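Local coordinates for protein PTS system, IIA component (Streptococcus pneumoniae serotype 4, PDB 5T3U) that probably relays phosphoryl groups as the cytoplasmic IIA component of a mannose-family phosphotransferase system associated with fucose utilization, at residues 36-40 / 63-68; 53-58 / 85-90; 72-78 / 96-102. All coordinates share one frame; numbering follows the deposited sequence.

Contact 1. Residues 36-40 / 63-68; sequences NDRVR and ELLDSN
Leu64 pushes its isobutyl end under the loop that leads into strand 39-44, and Arg40 runs past it to reach Glu63. The contact belongs to the parallel alpha/beta fold of the mannose-type IIA proteins: the C-terminal part of helix 50-65 and the turn that leads into strand 68-75 pack on the entry to strand 39-44, an outer strand of the sheet within this chain.

The tight part is built around Leu64. Its CD2 methyl lies 3.6 Å from Asn36 O and 3.8 Å from Asp37 O, packed against the bend of the backbone, while Val71 touches the same side chain from strand 68-75. A branched aliphatic residue suits this place, because it packs into the bend and also lines the aliphatic part of Arg40, which slides past it in the opposite direction. Beside it Ser67, small enough to let the loop come close, sets its CB 3.6 Å from Asp37 O. Arg38 NH1 forms a salt bridge with Asp115, its NH2 bonds to the backbone O of Arg9, and Tyr114 lies in cation-pi contact.

The looser, more solvent-exposed side is polar. Arg40 is extended from CG to NE (chi2 -175°, chi3 -161°), which carries the guanidinium past Leu64 to Glu63, an exposed residue. There NH1 of Arg40 donates a nearly straight bond to OE2 of Glu63 at 2.9 Å, a salt bridge in the guanidinium plane but arriving from above the carboxylate plane, the two planes being 68° apart. NH1 also bonds to Gln60. Arg40 NE donates to Asn36 O at 2.9 Å, again in the guanidinium plane, and these two in-plane bonds limit the group's rotation. A water links Arg40 and Glu63 a second time, accepting from Arg40 NH2 at 2.8 Å and donating to Glu63 OE2 at 3.1 Å.

Contact 2. Residues 53-58 / 85-90; sequences FEHYFK and VALSRF
The guanidinium of Arg89 has the Lys58 chain over one face, with CD of Lys58 3.5 Å above its centre, and the Glu54 carboxylate at its edge. Arg89 NH2 donates to Glu54 OE2 at 2.7 Å, a salt bridge close to the guanidinium plane but well above that of the carboxylate. The Phe90 ring carries CG of its neighbour Arg89 on one face, and at its edge meets Lys58 O and CE2 of Phe57, the latter 3.9 Å from Phe90 CE2. The Phe53 ring offers its own edge to Val85, CE1 to CG2 at 4.1 Å.

These groups fill the crossing of helices 50-65 and 81-90, which lie on the same side of the parallel sheet; the short segments cross at -63°, with axes 10.4 Å apart. Phe57, its CG anti to the backbone N (chi1 -174°), leans toward helix 81-90, where CZ comes within 3.4 Å of Ala86 CB and CD2 within 3.8 Å of Val85 CG1. Alanine suits the spot because a single methyl leaves the big ring room to come close, while branched Val85 reaches Phe53 with one methyl and Phe57 with the other. Phe57 also rests on Leu12 and Ala14 of the sheet. Toward solvent, Lys58 lends its extended methylenes to Arg89 but bends at its end (chi4 -56°), and its NZ pairs with Asp62.

Contact 3. Residues 72-78 / 96-102; sequences IVLTDLI and VDIVTGF
Val73 bonds through its N to Asp97 O (2.7 Å) and through its O to Val99 N (2.8 Å), the pattern of parallel strands, where strands 68-75 and 96-100 run side by side. The two strands and helix 81-90 form a beta-alpha-beta crossover, and their short segments lie 21° apart. Thr75 N donates to Val99 O at 3.0 Å, and the bond from Gly101 N to Thr75 O is weak. CA-H...O contacts, such as Leu74 CA to Val99 O, run alongside.

Apolar packing covers both faces. On one, Leu74 and Val99 lie side by side, CD2 to CB at 4.0 Å, under Leu106, Leu107 and Leu110 of helix 104-112. On the other, Val73 CG2 meets Val96 CG1 at 3.8 Å, beneath Phe57 and Val61. The beta-branched Val73, Val96, Ile98 and Val99 suit these extended, buried strands. Phe102, with CG between its backbone N and carbonyl carbon (chi1 78°), swings its ring back beside Leu74 and brings its edge to Thr75 O, 3.3 Å from CD1. Gly101, at positive phi, makes the turn before it.

Polar groups gather at the C-terminal ends of the strands. Thr75 OG1 and Thr100 OG1 share a hydrogen bond of 2.9 Å, and Asn83 is a second partner of Thr75. Asp76 OD2 accepts from the backbone N of His16, and a water donates to the backbone O of Asp76 and of Phe102.

Strand 96-100 is outermost only within its own chain: Val99 and Thr100 pair antiparallel with a strand of the second subunit, which continues the sheet. The chemistry thus implies that directional backbone bonds set the register and apolar side chains bury both faces, while buried hydroxyl and carboxylate groups tie the C-terminal strand ends to one another, to helix 81-90 and to the end of strand 7-16.

Overall arrangement
Contact 3 is the core of the three: backbone bonds and aliphatic packing near the centre of the fold, extended by the second subunit. Contacts 1 and 2 are partly buried and share helix 50-65, one at its C-terminal part and the other nearer its start, with their closest atoms about 5 Å apart. Each combines an apolar inner side with an Arg-Glu salt bridge further out, but contact 1 joins a helix end and turn to the start of an outer strand and contact 2 helix to helix. Contact 2 lies against contact 3 through Phe57 on Val73 and Ala86 on Ile98, whereas contact 1 reaches it through Leu65 on Val96.

Contact 1. Residues 36-40 / 63-68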
loop_
_atom_site.group_PDB
_atom_site.type_symbol
_atom_site.label_atom_id
_atom_site.label_comp_id
_atom_site.label_asym_id
_atom_site.label_seq_id
_atom_site.Cartn_x
_atom_site.Cartn_y
_atom_site.Cartn_z
ATOM N N ASN A 36 4.515 2.812 -20.015
ATOM C CA ASN A 36 3.314 3.636 -20.044
ATOM C C ASN A 36 2.102 3.081 -20.802
ATOM O O ASN A 36 0.979 3.457 -20.535
ATOM C CB ASN A 36 3.713 4.956 -20.732
ATOM C CG ASN A 36 3.062 6.135 -20.118
ATOM O OD1 ASN A 36 2.759 6.142 -18.918
ATOM N ND2 ASN A 36 2.853 7.185 -20.928
ATOM N N ASP A 37 2.327 2.215 -21.772
ATOM C CA ASP A 37 1.218 1.584 -22.464
ATOM C C ASP A 37 0.640 0.409 -21.666
ATOM O O ASP A 37 -0.337 -0.182 -22.106
ATOM C CB ASP A 37 1.646 1.100 -23.863
ATOM C CG ASP A 37 2.819 0.144 -23.807
ATOM O OD1 ASP A 37 3.615 0.241 -22.850
ATOM O OD2 ASP A 37 2.967 -0.701 -24.722
ATOM N N ARG A 38 1.260 0.036 -20.538
ATOM C CA ARG A 38 0.742 -1.085 -19.710
ATOM C C ARG A 38 0.377 -0.673 -18.286
ATOM O O ARG A 38 -0.555 -1.204 -17.707
ATOM C CB ARG A 38 1.752 -2.239 -19.604
ATOM C CG ARG A 38 2.287 -2.762 -20.895
ATOM C CD ARG A 38 1.189 -3.276 -21.825
ATOM N NE ARG A 38 0.292 -4.275 -21.221
ATOM C CZ ARG A 38 0.539 -5.584 -21.141
ATOM N NH1 ARG A 38 1.681 -6.089 -21.589
ATOM N NH2 ARG A 38 -0.360 -6.404 -20.592
ATOM N N VAL A 39 1.142 0.243 -17.708
ATOM C CA VAL A 39 0.974 0.648 -16.311
ATOM C C VAL A 39 1.187 2.123 -16.144
ATOM O O VAL A 39 2.143 2.707 -16.699
ATOM C CB VAL A 39 1.962 -0.107 -15.342
ATOM C CG1 VAL A 39 1.687 0.285 -13.876
ATOM C CG2 VAL A 39 1.841 -1.624 -15.517
ATOM N N ARG A 40 0.274 2.734 -15.394
ATOM C CA ARG A 40 0.360 4.170 -15.089
ATOM C C ARG A 40 0.000 4.450 -13.646
ATOM O O ARG A 40 -0.711 3.668 -13.014
ATOM C CB ARG A 40 -0.586 4.966 -16.011
ATOM C CG ARG A 40 -0.069 5.007 -17.457
ATOM C CD ARG A 40 -0.954 5.916 -18.316
ATOM N NE ARG A 40 -0.742 5.608 -19.728
ATOM C CZ ARG A 40 -1.201 6.347 -20.736
ATOM N NH1 ARG A 40 -1.892 7.461 -20.492
ATOM N NH2 ARG A 40 -0.938 5.977 -21.985
ATOM N N GLU A 63 -6.694 5.986 -22.406
ATOM C CA GLU A 63 -5.455 5.705 -23.126
ATOM C C GLU A 63 -4.890 4.306 -22.898
ATOM O O GLU A 63 -4.310 3.700 -23.796
ATOM C CB GLU A 63 -4.416 6.787 -22.856
ATOM C CG GLU A 63 -4.770 8.071 -23.591
ATOM C CD GLU A 63 -4.043 9.288 -23.058
ATOM O OE1 GLU A 63 -4.681 10.365 -23.035
ATOM O OE2 GLU A 63 -2.854 9.176 -22.664
ATOM N N LEU A 64 -5.110 3.768 -21.707
ATOM C CA LEU A 64 -4.691 2.415 -21.413
ATOM C C LEU A 64 -5.571 1.459 -22.206
ATOM O O LEU A 64 -5.092 0.437 -22.684
ATOM C CB LEU A 64 -4.696 2.150 -19.891
ATOM C CG LEU A 64 -3.442 2.653 -19.133
ATOM C CD1 LEU A 64 -3.593 2.546 -17.598
ATOM C CD2 LEU A 64 -2.145 1.933 -19.588
ATOM N N LEU A 65 -6.848 1.796 -22.373
ATOM C CA LEU A 65 -7.747 0.964 -23.198
ATOM C C LEU A 65 -7.425 0.948 -24.705
ATOM O O LEU A 65 -7.873 0.022 -25.435
ATOM C CB LEU A 65 -9.238 1.267 -22.942
ATOM C CG LEU A 65 -9.850 0.853 -21.592
ATOM C CD1 LEU A 65 -11.143 1.653 -21.313
ATOM C CD2 LEU A 65 -10.096 -0.661 -21.491
ATOM N N ASP A 66 -6.638 1.917 -25.170
ATOM C CA ASP A 66 -6.199 1.894 -26.565
ATOM C C ASP A 66 -5.217 0.768 -26.812
ATOM O O ASP A 66 -5.066 0.343 -27.952
ATOM C CB ASP A 66 -5.532 3.200 -26.999
ATOM C CG ASP A 66 -6.472 4.369 -27.008
ATOM O OD1 ASP A 66 -7.674 4.189 -27.305
ATOM O OD2 ASP A 66 -5.995 5.498 -26.712
ATOM N N SER A 67 -4.543 0.310 -25.737
ATOM C CA SER A 67 -3.435 -0.659 -25.807
ATOM C C SER A 67 -3.682 -1.947 -25.063
ATOM O O SER A 67 -2.831 -2.838 -25.081
ATOM C CB SER A 67 -2.177 -0.069 -25.157
ATOM O OG SER A 67 -1.670 0.992 -25.922
ATOM N N ASN A 68 -4.802 -2.033 -24.362
ATOM C CA ASN A 68 -5.072 -3.202 -23.542
ATOM C C ASN A 68 -6.531 -3.501 -23.687
ATOM O O ASN A 68 -7.306 -2.573 -23.813
ATOM C CB ASN A 68 -4.769 -2.903 -22.049
ATOM C CG ASN A 68 -3.338 -2.545 -21.800
ATOM O OD1 ASN A 68 -2.977 -1.366 -21.773
ATOM N ND2 ASN A 68 -2.502 -3.546 -21.633
HETATM O O HOH W 1 -1.123 7.353 -24.398
#

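Contact 2. Residues 53-58 / 85-90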
loop_
_atom_site.group_PDB
_atom_site.type_symbol
_atom_site.label_atom_id
_atom_site.label_comp_id
_atom_site.label_asym_id
_atom_site.label_seq_id
_atom_site.Cartn_x
_atom_site.Cartn_y
_atom_site.Cartn_z
ATOM N N PHE A 53 -8.341 16.868 -11.627
ATOM C CA PHE A 53 -7.953 15.471 -11.397
ATOM C C PHE A 53 -8.826 14.477 -12.205
ATOM O O PHE A 53 -8.336 13.537 -12.842
ATOM C CB PHE A 53 -8.016 15.177 -9.889
ATOM C CG PHE A 53 -7.915 13.711 -9.543
ATOM C CD1 PHE A 53 -9.060 12.977 -9.253
ATOM C CD2 PHE A 53 -6.679 13.064 -9.533
ATOM C CE1 PHE A 53 -8.976 11.619 -8.956
ATOM C CE2 PHE A 53 -6.576 11.699 -9.210
ATOM C CZ PHE A 53 -7.717 10.974 -8.922
ATOM N N GLU A 54 -10.132 14.700 -12.131
ATOM C CA GLU A 54 -11.158 13.934 -12.820
ATOM C C GLU A 54 -10.847 13.643 -14.301
ATOM O O GLU A 54 -10.987 12.511 -14.770
ATOM C CB GLU A 54 -12.419 14.777 -12.698
ATOM C CG GLU A 54 -13.640 14.225 -13.193
ATOM C CD GLU A 54 -13.809 14.440 -14.674
ATOM O OE1 GLU A 54 -13.840 15.606 -15.188
ATOM O OE2 GLU A 54 -13.921 13.390 -15.300
ATOM N N HIS A 55 -10.441 14.647 -15.062
ATOM C CA HIS A 55 -10.238 14.362 -16.468
ATOM C C HIS A 55 -8.881 13.758 -16.788
ATOM O O HIS A 55 -8.761 12.988 -17.734
ATOM C CB HIS A 55 -10.665 15.508 -17.403
ATOM C CG HIS A 55 -10.075 16.830 -17.054
ATOM N ND1 HIS A 55 -8.721 17.089 -17.157
ATOM C CD2 HIS A 55 -10.657 17.992 -16.662
ATOM C CE1 HIS A 55 -8.489 18.343 -16.791
ATOM N NE2 HIS A 55 -9.646 18.911 -16.492
ATOM N N TYR A 56 -7.888 14.049 -15.951
ATOM C CA TYR A 56 -6.603 13.356 -16.003
ATOM C C TYR A 56 -6.811 11.884 -15.810
ATOM O O TYR A 56 -6.259 11.072 -16.560
ATOM C CB TYR A 56 -5.674 13.800 -14.875
ATOM C CG TYR A 56 -5.072 15.163 -14.995
ATOM C CD1 TYR A 56 -4.788 15.740 -16.242
ATOM C CD2 TYR A 56 -4.740 15.879 -13.836
ATOM C CE1 TYR A 56 -4.199 17.036 -16.323
ATOM C CE2 TYR A 56 -4.163 17.137 -13.900
ATOM C CZ TYR A 56 -3.895 17.713 -15.135
ATOM O OH TYR A 56 -3.315 18.964 -15.142
ATOM N N PHE A 57 -7.601 11.557 -14.782
ATOM C CA PHE A 57 -8.006 10.186 -14.477
ATOM C C PHE A 57 -8.696 9.490 -15.654
ATOM O O PHE A 57 -8.319 8.385 -16.046
ATOM C CB PHE A 57 -8.908 10.122 -13.222
ATOM C CG PHE A 57 -9.215 8.716 -12.798
ATOM C CD1 PHE A 57 -8.441 8.082 -11.841
ATOM C CD2 PHE A 57 -10.234 8.003 -13.402
ATOM C CE1 PHE A 57 -8.692 6.745 -11.485
ATOM C CE2 PHE A 57 -10.493 6.684 -13.059
ATOM C CZ PHE A 57 -9.703 6.055 -12.091
ATOM N N LYS A 58 -9.736 10.139 -16.188
ATOM C CA LYS A 58 -10.476 9.612 -17.321
ATOM C C LYS A 58 -9.529 9.339 -18.477
ATOM O O LYS A 58 -9.566 8.270 -19.064
ATOM C CB LYS A 58 -11.606 10.575 -17.734
ATOM C CG LYS A 58 -12.408 10.139 -18.986
ATOM C CD LYS A 58 -13.384 11.265 -19.433
ATOM C CE LYS A 58 -14.384 10.790 -20.513
ATOM N NZ LYS A 58 -13.671 10.212 -21.715
ATOM N N VAL A 85 -14.227 8.947 -8.306
ATOM C CA VAL A 85 -14.115 9.274 -9.713
ATOM C C VAL A 85 -14.141 8.013 -10.598
ATOM O O VAL A 85 -14.906 7.945 -11.585
ATOM C CB VAL A 85 -12.863 10.162 -9.960
ATOM C CG1 VAL A 85 -12.532 10.283 -11.426
ATOM C CG2 VAL A 85 -13.066 11.561 -9.372
ATOM N N ALA A 86 -13.339 7.008 -10.244
ATOM C CA ALA A 86 -13.291 5.768 -11.020
ATOM C C ALA A 86 -14.685 5.138 -11.160
ATOM O O ALA A 86 -15.096 4.726 -12.263
ATOM C CB ALA A 86 -12.335 4.777 -10.386
ATOM N N LEU A 87 -15.382 5.013 -10.034
ATOM C CA LEU A 87 -16.668 4.356 -10.015
ATOM C C LEU A 87 -17.711 5.147 -10.834
ATOM O O LEU A 87 -18.471 4.556 -11.600
ATOM C CB LEU A 87 -17.160 4.146 -8.577
ATOM C CG LEU A 87 -18.445 3.318 -8.431
ATOM C CD1 LEU A 87 -18.277 1.882 -8.879
ATOM C CD2 LEU A 87 -18.951 3.344 -6.982
ATOM N N SER A 88 -17.727 6.471 -10.689
ATOM C CA SER A 88 -18.721 7.253 -11.405
ATOM C C SER A 88 -18.439 7.252 -12.899
ATOM O O SER A 88 -19.354 7.045 -13.695
ATOM C CB SER A 88 -18.864 8.664 -10.832
ATOM O OG SER A 88 -19.923 8.694 -9.881
ATOM N N ARG A 89 -17.165 7.432 -13.268
ATOM C CA ARG A 89 -16.802 7.553 -14.665
ATOM C C ARG A 89 -16.936 6.233 -15.431
ATOM O O ARG A 89 -17.379 6.233 -16.587
ATOM C CB ARG A 89 -15.409 8.191 -14.822
ATOM C CG ARG A 89 -14.959 8.370 -16.261
ATOM C CD ARG A 89 -15.919 9.281 -17.055
ATOM N NE ARG A 89 -15.709 10.687 -16.737
ATOM C CZ ARG A 89 -16.287 11.705 -17.373
ATOM N NH1 ARG A 89 -17.163 11.485 -18.367
ATOM N NH2 ARG A 89 -15.997 12.947 -17.014
ATOM N N PHE A 90 -16.603 5.113 -14.790
ATOM C CA PHE A 90 -16.579 3.812 -15.472
ATOM C C PHE A 90 -17.539 2.776 -14.911
ATOM O O PHE A 90 -17.348 1.577 -15.116
ATOM C CB PHE A 90 -15.130 3.284 -15.542
ATOM C CG PHE A 90 -14.198 4.216 -16.307
ATOM C CD1 PHE A 90 -14.274 4.307 -17.702
ATOM C CD2 PHE A 90 -13.306 5.033 -15.636
ATOM C CE1 PHE A 90 -13.445 5.174 -18.417
ATOM C CE2 PHE A 90 -12.471 5.914 -16.335
ATOM C CZ PHE A 90 -12.541 5.978 -17.732
#

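Contact 3. Residues 72-78 / 96-102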
loop_
_atom_site.group_PDB
_atom_site.type_symbol
_atom_site.label_atom_id
_atom_site.label_comp_id
_atom_site.label_asym_id
_atom_site.label_seq_id
_atom_site.Cartn_x
_atom_site.Cartn_y
_atom_site.Cartn_z
ATOM N N ILE A 72 -7.403 -2.694 -14.957
ATOM C CA ILE A 72 -7.674 -2.708 -13.526
ATOM C C ILE A 72 -7.184 -1.387 -12.938
ATOM O O ILE A 72 -6.040 -0.990 -13.119
ATOM C CB ILE A 72 -7.049 -3.953 -12.825
ATOM C CG1 ILE A 72 -7.570 -5.230 -13.497
ATOM C CG2 ILE A 72 -7.418 -4.015 -11.282
ATOM C CD1 ILE A 72 -6.881 -6.473 -13.011
ATOM N N VAL A 73 -8.106 -0.679 -12.300
ATOM C CA VAL A 73 -7.805 0.504 -11.538
ATOM C C VAL A 73 -7.617 0.068 -10.081
ATOM O O VAL A 73 -8.516 -0.563 -9.478
ATOM C CB VAL A 73 -8.962 1.549 -11.639
ATOM C CG1 VAL A 73 -8.634 2.811 -10.846
ATOM C CG2 VAL A 73 -9.244 1.911 -13.100
ATOM N N LEU A 74 -6.452 0.388 -9.530
ATOM C CA LEU A 74 -6.189 0.183 -8.094
ATOM C C LEU A 74 -6.287 1.528 -7.413
ATOM O O LEU A 74 -5.642 2.496 -7.843
ATOM C CB LEU A 74 -4.805 -0.415 -7.871
ATOM C CG LEU A 74 -4.510 -1.764 -8.539
ATOM C CD1 LEU A 74 -3.092 -2.222 -8.137
ATOM C CD2 LEU A 74 -5.570 -2.836 -8.224
ATOM N N THR A 75 -7.121 1.613 -6.379
ATOM C CA THR A 75 -7.225 2.863 -5.627
ATOM C C THR A 75 -6.875 2.642 -4.142
ATOM O O THR A 75 -6.954 1.523 -3.624
ATOM C CB THR A 75 -8.622 3.481 -5.732
ATOM O OG1 THR A 75 -9.541 2.605 -5.087
ATOM C CG2 THR A 75 -9.034 3.714 -7.241
ATOM N N ASP A 76 -6.485 3.727 -3.483
ATOM C CA ASP A 76 -5.916 3.640 -2.146
ATOM C C ASP A 76 -6.918 3.231 -1.073
ATOM O O ASP A 76 -6.601 2.399 -0.232
ATOM C CB ASP A 76 -5.137 4.922 -1.766
ATOM C CG ASP A 76 -5.914 6.229 -2.034
ATOM O OD1 ASP A 76 -7.002 6.209 -2.669
ATOM O OD2 ASP A 76 -5.382 7.302 -1.629
ATOM N N LEU A 77 -8.125 3.796 -1.123
ATOM C CA LEU A 77 -9.153 3.435 -0.171
ATOM C C LEU A 77 -10.578 3.797 -0.663
ATOM O O LEU A 77 -10.751 4.715 -1.474
ATOM C CB LEU A 77 -8.840 4.078 1.191
ATOM C CG LEU A 77 -9.166 5.538 1.462
ATOM C CD1 LEU A 77 -8.712 5.916 2.886
ATOM C CD2 LEU A 77 -8.565 6.515 0.447
ATOM N N ILE A 78 -11.578 3.074 -0.168
ATOM C CA ILE A 78 -12.973 3.385 -0.440
ATOM C C ILE A 78 -13.347 4.818 0.032
ATOM O O ILE A 78 -12.904 5.284 1.076
ATOM C CB ILE A 78 -13.924 2.295 0.157
ATOM C CG1 ILE A 78 -15.341 2.356 -0.466
ATOM C CG2 ILE A 78 -13.997 2.385 1.696
ATOM C CD1 ILE A 78 -15.444 1.804 -1.900
ATOM N N VAL A 96 -13.385 -2.261 -17.406
ATOM C CA VAL A 96 -12.635 -1.559 -16.351
ATOM C C VAL A 96 -13.026 -2.108 -14.999
ATOM O O VAL A 96 -14.181 -1.986 -14.589
ATOM C CB VAL A 96 -12.878 -0.041 -16.369
ATOM C CG1 VAL A 96 -12.204 0.642 -15.155
ATOM C CG2 VAL A 96 -12.379 0.568 -17.677
ATOM N N ASP A 97 -12.058 -2.720 -14.319
ATOM C CA ASP A 97 -12.268 -3.149 -12.947
ATOM C C ASP A 97 -11.673 -2.170 -11.954
ATOM O O ASP A 97 -10.712 -1.477 -12.269
ATOM C CB ASP A 97 -11.697 -4.549 -12.720
ATOM C CG ASP A 97 -12.561 -5.615 -13.344
ATOM O OD1 ASP A 97 -13.760 -5.667 -12.987
ATOM O OD2 ASP A 97 -12.050 -6.364 -14.213
ATOM N N ILE A 98 -12.262 -2.129 -10.756
ATOM C CA ILE A 98 -11.803 -1.227 -9.692
ATOM C C ILE A 98 -11.591 -2.016 -8.402
ATOM O O ILE A 98 -12.541 -2.584 -7.863
ATOM C CB ILE A 98 -12.803 -0.061 -9.427
ATOM C CG1 ILE A 98 -13.145 0.676 -10.746
ATOM C CG2 ILE A 98 -12.208 0.899 -8.346
ATOM C CD1 ILE A 98 -14.329 1.617 -10.643
ATOM N N VAL A 99 -10.344 -2.075 -7.923
ATOM C CA VAL A 99 -10.037 -2.762 -6.655
ATOM C C VAL A 99 -9.438 -1.724 -5.718
ATOM O O VAL A 99 -8.448 -1.074 -6.054
ATOM C CB VAL A 99 -9.096 -3.989 -6.837
ATOM C CG1 VAL A 99 -8.832 -4.697 -5.501
ATOM C CG2 VAL A 99 -9.705 -4.987 -7.811
ATOM N N THR A 100 -10.067 -1.534 -4.560
ATOM C CA THR A 100 -9.587 -0.512 -3.651
ATOM C C THR A 100 -8.769 -1.111 -2.483
ATOM O O THR A 100 -8.716 -2.326 -2.332
ATOM C CB THR A 100 -10.721 0.433 -3.135
ATOM O OG1 THR A 100 -10.113 1.547 -2.478
ATOM C CG2 THR A 100 -11.600 -0.256 -2.142
ATOM N N GLY A 101 -8.130 -0.260 -1.682
ATOM C CA GLY A 101 -7.359 -0.754 -0.527
ATOM C C GLY A 101 -6.148 -1.604 -0.897
ATOM O O GLY A 101 -5.707 -2.444 -0.092
ATOM N N PHE A 102 -5.579 -1.376 -2.091
ATOM C CA PHE A 102 -4.492 -2.218 -2.597
ATOM C C PHE A 102 -3.219 -2.198 -1.745
ATOM O O PHE A 102 -2.921 -1.207 -1.057
ATOM C CB PHE A 102 -4.137 -1.867 -4.063
ATOM C CG PHE A 102 -3.286 -0.623 -4.233
ATOM C CD1 PHE A 102 -3.875 0.625 -4.436
ATOM C CD2 PHE A 102 -1.901 -0.707 -4.247
ATOM C CE1 PHE A 102 -3.080 1.793 -4.609
ATOM C CE2 PHE A 102 -1.106 0.436 -4.407
ATOM C CZ PHE A 102 -1.703 1.691 -4.598
HETATM O O HOH W 2 -4.382 0.976 0.193
#